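Local structure of glycosyltransferase (Streptomyces viridochromogenes, 2IUY) at residues 106-111 / 122-127; 189-194 / 212-217. The protein is a GT4-family, GT-B-fold glycosyltransferase of avilamycin A biosynthesis that binds UDP and probably transfers a sugar from a nucleotide-sugar donor with retention of configuration. One frame throughout, in Å; residues are numbered along the deposited sequence.

Both interactions close the edge of a parallel six-stranded sheet, one in each Rossmann-like domain of the GT-B fold, with centres 36 Å apart on opposite sides of the chain's centre. In interaction 1 a loop leads from strand 106-111 to the edge strand 123-125; in interaction 2 helix 200-210 makes the crossover between strands 191-194 and 214-216. The first contact is fully buried although it lies at a sheet edge, and it brings together serines, a threonine and one cysteine beside a histidine. The second is only partly buried: aliphatic packing dominates, while Arg-190, Glu-215 and a water mark the more open margin.

Interaction 1: residues 106-111 / 122-127; sequences AFISSH and GCTYSS
The last two strands of the N-terminal Rossmann-like sheet of this GT-B enzyme meet here in parallel, strand 123-125 forming the sheet edge. Their backbones are laddered by three bonds. Ser-109 N gives its hydrogen to Gly-122 O at 3.0 Å, Thr-124 N to Ser-109 O at 2.9 Å, and His-111 N to Thr-124 O, this last nearly along the C=O axis and almost straight (171° at the hydrogen). Gly-122, at positive phi, starts the ladder, its CA 4.2 Å from Phe-107 O.

On the face it shares with Ser-110, Thr-124 turns OG1 and CG2 to the neighbouring strand. OG1, in the crowded position between backbone N and carbonyl carbon (chi1 72°), comes within 3.0 Å of Ser-109 O. The Thr-124 and Ile-108 side chains cross obliquely, CG2 of Thr-124 lying 4.0 Å from Ile-108 CD1. On the other face Cys-123 SG, anti to its backbone N, lies 3.6 Å from His-111 CB and 4.1 Å from Ser-109 CB. It approaches the imidazole obliquely, and Tyr-125 brings CD1 against the same His-111 CB. The histidine's NE2 is hydrogen-bonded to Thr-115 O.

Strand 87-90 pairs with the far edge of 106-111. Helix 321-336 covers the Ile-108 and Thr-124 face, where its Tyr-328 and His-89 of strand 87-90 hydrogen-bond Ser-110 OG, and helix 128-133, whose N-cap is Ser-127, packs against Tyr-125.

Interaction 2: residues 189-194 / 212-217; sequences RRLVLA and STVEPI
Leu-191 and Val-214 lie side by side and point the same way, Leu-191 CD2 resting 4.1 Å from Val-214 CG1. Leu-193 reaches the same valine from another direction: with CG anti to its carbonyl carbon, it crosses obliquely and sets CD1 near Val-214 CB, while its CB packs on Pro-216 CA. The opposite face carries Val-192, whose CG1 is anti to the backbone N (chi1 177°) and meets Ile-217 CG1 at 3.8 Å. Ile-217 holds that CG1 in the crowded position between N and carbonyl carbon (chi1 57°), which also lets CD1 touch Ala-194 CB.

Toward the start of the strands the chemistry turns polar. Glu-215, extended beyond CG, crosses Arg-190 obliquely and lays OE2 3.4 Å from Arg-190 CB, beside the aliphatic stem. Arg-190 NE is 5.0 Å from Glu-215 OE2, too far for contact, though the opposite charges may still attract. Arg-190 bends at chi2 (-57°), and Ser-212 O sits over one guanidinium face. A water at that group's edge donates to Arg-189 O and is hydrogen-bonded to Thr-213 OG1.

Between the two faces, four backbone hydrogen bonds join the strands, the shortest from Glu-215 N to Leu-191 O (2.7 Å), in the carbonyl plane.

Strand 214-216 is the sheet edge, and 191-194 separates it from strand 165-168. Helix 177-187 packs on Leu-191, Thr-213 and Val-214; helix 200-210, the beta-alpha-beta crossover, covers Val-214 and Pro-216 through Ile-206 and Phe-203. At the C-terminal side, Ala-194 and Ile-217 adjoin Val-220, a UDP-binding residue.

Interaction 1: residues 106-111 / 122-127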
loop_
_atom_site.group_PDB
_atom_site.type_symbol
_atom_site.label_atom_id
_atom_site.label_comp_id
_atom_site.label_asym_id
_atom_site.label_seq_id
_atom_site.Cartn_x
_atom_site.Cartn_y
_atom_site.Cartn_z
ATOM N N ALA A 106 -10.304 -6.809 21.671
ATOM C CA ALA A 106 -9.491 -7.653 20.777
ATOM C C ALA A 106 -8.343 -6.842 20.185
ATOM O O ALA A 106 -8.475 -5.642 19.919
ATOM C CB ALA A 106 -10.378 -8.235 19.616
ATOM N N PHE A 107 -7.214 -7.505 19.984
ATOM C CA PHE A 107 -6.078 -6.869 19.338
ATOM C C PHE A 107 -5.754 -7.605 18.018
ATOM O O PHE A 107 -5.601 -8.837 17.987
ATOM C CB PHE A 107 -4.860 -6.813 20.262
ATOM C CG PHE A 107 -3.710 -6.086 19.667
ATOM C CD1 PHE A 107 -3.645 -4.683 19.710
ATOM C CD2 PHE A 107 -2.689 -6.790 19.022
ATOM C CE1 PHE A 107 -2.565 -4.004 19.124
ATOM C CE2 PHE A 107 -1.593 -6.127 18.461
ATOM C CZ PHE A 107 -1.545 -4.740 18.488
ATOM N N ILE A 108 -5.697 -6.829 16.934
ATOM C CA ILE A 108 -5.360 -7.356 15.609
ATOM C C ILE A 108 -4.375 -6.420 14.917
ATOM O O ILE A 108 -4.381 -5.200 15.151
ATOM C CB ILE A 108 -6.668 -7.584 14.710
ATOM C CG1 ILE A 108 -6.345 -8.449 13.468
ATOM C CG2 ILE A 108 -7.386 -6.237 14.365
ATOM C CD1 ILE A 108 -7.594 -8.988 12.706
ATOM N N SER A 109 -3.525 -6.987 14.059
ATOM C CA SER A 109 -2.572 -6.142 13.278
ATOM C C SER A 109 -2.687 -6.411 11.794
ATOM O O SER A 109 -2.942 -7.530 11.413
ATOM C CB SER A 109 -1.096 -6.411 13.724
ATOM O OG SER A 109 -0.941 -6.212 15.133
ATOM N N SER A 110 -2.438 -5.401 10.962
ATOM C CA SER A 110 -2.070 -5.639 9.550
ATOM C C SER A 110 -0.571 -5.337 9.462
ATOM O O SER A 110 -0.137 -4.210 9.692
ATOM C CB SER A 110 -2.800 -4.712 8.579
ATOM O OG SER A 110 -4.187 -4.953 8.501
ATOM N N HIS A 111 0.203 -6.349 9.129
ATOM C CA HIS A 111 1.626 -6.199 8.869
ATOM C C HIS A 111 1.957 -5.642 7.492
ATOM O O HIS A 111 1.637 -6.250 6.473
ATOM C CB HIS A 111 2.360 -7.522 9.091
ATOM C CG HIS A 111 3.799 -7.316 9.435
ATOM N ND1 HIS A 111 4.199 -6.393 10.382
ATOM C CD2 HIS A 111 4.934 -7.848 8.918
ATOM C CE1 HIS A 111 5.518 -6.383 10.448
ATOM N NE2 HIS A 111 5.986 -7.254 9.569
ATOM N N GLY A 122 -2.335 -12.580 16.496
ATOM C CA GLY A 122 -3.395 -11.764 15.935
ATOM C C GLY A 122 -2.910 -10.927 14.756
ATOM O O GLY A 122 -3.601 -9.998 14.344
ATOM N N CYS A 123 -1.744 -11.276 14.196
ATOM C CA CYS A 123 -1.227 -10.619 12.985
ATOM C C CYS A 123 -1.842 -11.174 11.677
ATOM O O CYS A 123 -1.974 -12.383 11.516
ATOM C CB CYS A 123 0.313 -10.718 12.888
ATOM S SG CYS A 123 1.094 -9.378 11.856
ATOM N N THR A 124 -2.165 -10.274 10.742
ATOM C CA THR A 124 -2.557 -10.641 9.370
ATOM C C THR A 124 -1.490 -10.139 8.396
ATOM O O THR A 124 -0.782 -9.163 8.684
ATOM C CB THR A 124 -3.932 -9.992 8.918
ATOM O OG1 THR A 124 -3.742 -8.587 8.712
ATOM C CG2 THR A 124 -5.039 -10.202 9.942
ATOM N N TYR A 125 -1.412 -10.766 7.225
ATOM C CA TYR A 125 -0.400 -10.427 6.235
ATOM C C TYR A 125 -1.066 -10.048 4.929
ATOM O O TYR A 125 -2.137 -10.568 4.616
ATOM C CB TYR A 125 0.581 -11.612 6.077
ATOM C CG TYR A 125 1.243 -11.937 7.413
ATOM C CD1 TYR A 125 2.458 -11.357 7.767
ATOM C CD2 TYR A 125 0.645 -12.802 8.329
ATOM C CE1 TYR A 125 3.073 -11.620 8.991
ATOM C CE2 TYR A 125 1.250 -13.064 9.586
ATOM C CZ TYR A 125 2.448 -12.479 9.900
ATOM O OH TYR A 125 3.066 -12.748 11.128
ATOM N N SER A 126 -0.466 -9.127 4.162
ATOM C CA SER A 126 -1.127 -8.736 2.894
ATOM C C SER A 126 -0.884 -9.742 1.767
ATOM O O SER A 126 -1.569 -9.702 0.730
ATOM C CB SER A 126 -0.802 -7.296 2.448
ATOM O OG SER A 126 0.519 -6.958 2.779
ATOM N N SER A 127 0.077 -10.647 1.958
ATOM C CA SER A 127 0.326 -11.679 0.954
ATOM C C SER A 127 0.832 -12.982 1.579
ATOM O O SER A 127 1.344 -12.989 2.682
ATOM C CB SER A 127 1.280 -11.161 -0.135
ATOM O OG SER A 127 2.600 -10.951 0.366
#

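Interaction 2: residues 189-194 / 212-217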
loop_
_atom_site.group_PDB
_atom_site.type_symbol
_atom_site.label_atom_id
_atom_site.label_comp_id
_atom_site.label_asym_id
_atom_site.label_seq_id
_atom_site.Cartn_x
_atom_site.Cartn_y
_atom_site.Cartn_z
ATOM N N ARG A 189 9.820 4.053 -24.299
ATOM C CA ARG A 189 8.892 4.943 -23.614
ATOM C C ARG A 189 9.508 5.853 -22.591
ATOM O O ARG A 189 10.606 5.614 -22.094
ATOM C CB ARG A 189 7.734 4.181 -22.994
ATOM C CG ARG A 189 7.000 3.325 -23.953
ATOM C CD ARG A 189 5.557 3.576 -23.867
ATOM N NE ARG A 189 4.870 2.831 -24.916
ATOM C CZ ARG A 189 3.679 3.152 -25.395
ATOM N NH1 ARG A 189 3.042 4.212 -24.909
ATOM N NH2 ARG A 189 3.132 2.417 -26.360
ATOM N N ARG A 190 8.767 6.914 -22.281
ATOM C CA ARG A 190 9.071 7.756 -21.142
ATOM C C ARG A 190 8.610 7.071 -19.837
ATOM O O ARG A 190 7.673 6.289 -19.829
ATOM C CB ARG A 190 8.446 9.137 -21.343
ATOM C CG ARG A 190 8.923 9.790 -22.643
ATOM C CD ARG A 190 10.489 9.919 -22.687
ATOM N NE ARG A 190 10.977 9.991 -24.071
ATOM C CZ ARG A 190 11.591 9.002 -24.737
ATOM N NH1 ARG A 190 11.845 7.835 -24.158
ATOM N NH2 ARG A 190 11.971 9.188 -26.003
ATOM N N LEU A 191 9.362 7.310 -18.776
ATOM C CA LEU A 191 9.049 6.892 -17.444
ATOM C C LEU A 191 9.024 8.133 -16.542
ATOM O O LEU A 191 10.068 8.755 -16.270
ATOM C CB LEU A 191 10.084 5.894 -16.927
ATOM C CG LEU A 191 9.865 5.434 -15.475
ATOM C CD1 LEU A 191 8.694 4.481 -15.388
ATOM C CD2 LEU A 191 11.144 4.786 -14.930
ATOM N N VAL A 192 7.816 8.463 -16.077
ATOM C CA VAL A 192 7.649 9.383 -14.966
ATOM C C VAL A 192 8.015 8.707 -13.638
ATOM O O VAL A 192 7.503 7.629 -13.300
ATOM C CB VAL A 192 6.216 9.946 -14.953
ATOM C CG1 VAL A 192 5.998 10.838 -13.761
ATOM C CG2 VAL A 192 5.986 10.725 -16.231
ATOM N N LEU A 193 8.967 9.315 -12.941
ATOM C CA LEU A 193 9.383 8.875 -11.638
ATOM C C LEU A 193 8.735 9.778 -10.619
ATOM O O LEU A 193 9.245 10.884 -10.331
ATOM C CB LEU A 193 10.896 8.956 -11.476
ATOM C CG LEU A 193 11.817 7.872 -11.990
ATOM C CD1 LEU A 193 13.229 8.382 -11.734
ATOM C CD2 LEU A 193 11.610 6.646 -11.181
ATOM N N ALA A 194 7.600 9.304 -10.104
ATOM C CA ALA A 194 6.796 10.041 -9.150
ATOM C C ALA A 194 6.908 9.497 -7.707
ATOM O O ALA A 194 6.208 8.556 -7.307
ATOM C CB ALA A 194 5.354 10.061 -9.595
ATOM N N SER A 212 17.376 10.101 -20.698
ATOM C CA SER A 212 16.493 10.457 -21.802
ATOM C C SER A 212 15.163 9.714 -21.680
ATOM O O SER A 212 14.172 10.064 -22.307
ATOM C CB SER A 212 17.169 10.191 -23.145
ATOM O OG SER A 212 17.398 8.799 -23.351
ATOM N N THR A 213 15.147 8.692 -20.842
ATOM C CA THR A 213 13.939 7.923 -20.540
ATOM C C THR A 213 13.158 8.512 -19.370
ATOM O O THR A 213 11.942 8.664 -19.467
ATOM C CB THR A 213 14.335 6.504 -20.228
ATOM O OG1 THR A 213 14.864 5.954 -21.415
ATOM C CG2 THR A 213 13.134 5.608 -19.712
ATOM N N VAL A 214 13.864 8.846 -18.274
ATOM C CA VAL A 214 13.210 9.179 -17.039
ATOM C C VAL A 214 12.826 10.652 -16.948
ATOM O O VAL A 214 13.560 11.535 -17.433
ATOM C CB VAL A 214 14.000 8.698 -15.785
ATOM C CG1 VAL A 214 14.330 7.213 -15.941
ATOM C CG2 VAL A 214 15.281 9.554 -15.545
ATOM N N GLU A 215 11.640 10.903 -16.375
ATOM C CA GLU A 215 11.264 12.246 -15.975
ATOM C C GLU A 215 10.937 12.203 -14.495
ATOM O O GLU A 215 9.820 11.824 -14.117
ATOM C CB GLU A 215 10.072 12.793 -16.786
ATOM C CG GLU A 215 10.206 12.587 -18.299
ATOM C CD GLU A 215 8.890 12.777 -19.076
ATOM O OE1 GLU A 215 7.932 13.396 -18.516
ATOM O OE2 GLU A 215 8.831 12.305 -20.249
ATOM N N PRO A 216 11.913 12.597 -13.660
ATOM C CA PRO A 216 11.740 12.596 -12.203
ATOM C C PRO A 216 10.989 13.843 -11.780
ATOM O O PRO A 216 11.442 14.956 -12.087
ATOM C CB PRO A 216 13.185 12.638 -11.681
ATOM C CG PRO A 216 14.106 12.556 -12.915
ATOM C CD PRO A 216 13.277 13.047 -14.043
ATOM N N ILE A 217 9.871 13.674 -11.089
ATOM C CA ILE A 217 9.015 14.809 -10.732
ATOM C C ILE A 217 8.944 15.031 -9.229
ATOM O O ILE A 217 8.414 16.023 -8.759
ATOM C CB ILE A 217 7.616 14.698 -11.404
ATOM C CG1 ILE A 217 6.910 13.388 -11.050
ATOM C CG2 ILE A 217 7.751 14.716 -12.916
ATOM C CD1 ILE A 217 5.401 13.531 -11.099
HETATM O O HOH W 1 12.881 5.598 -23.243
#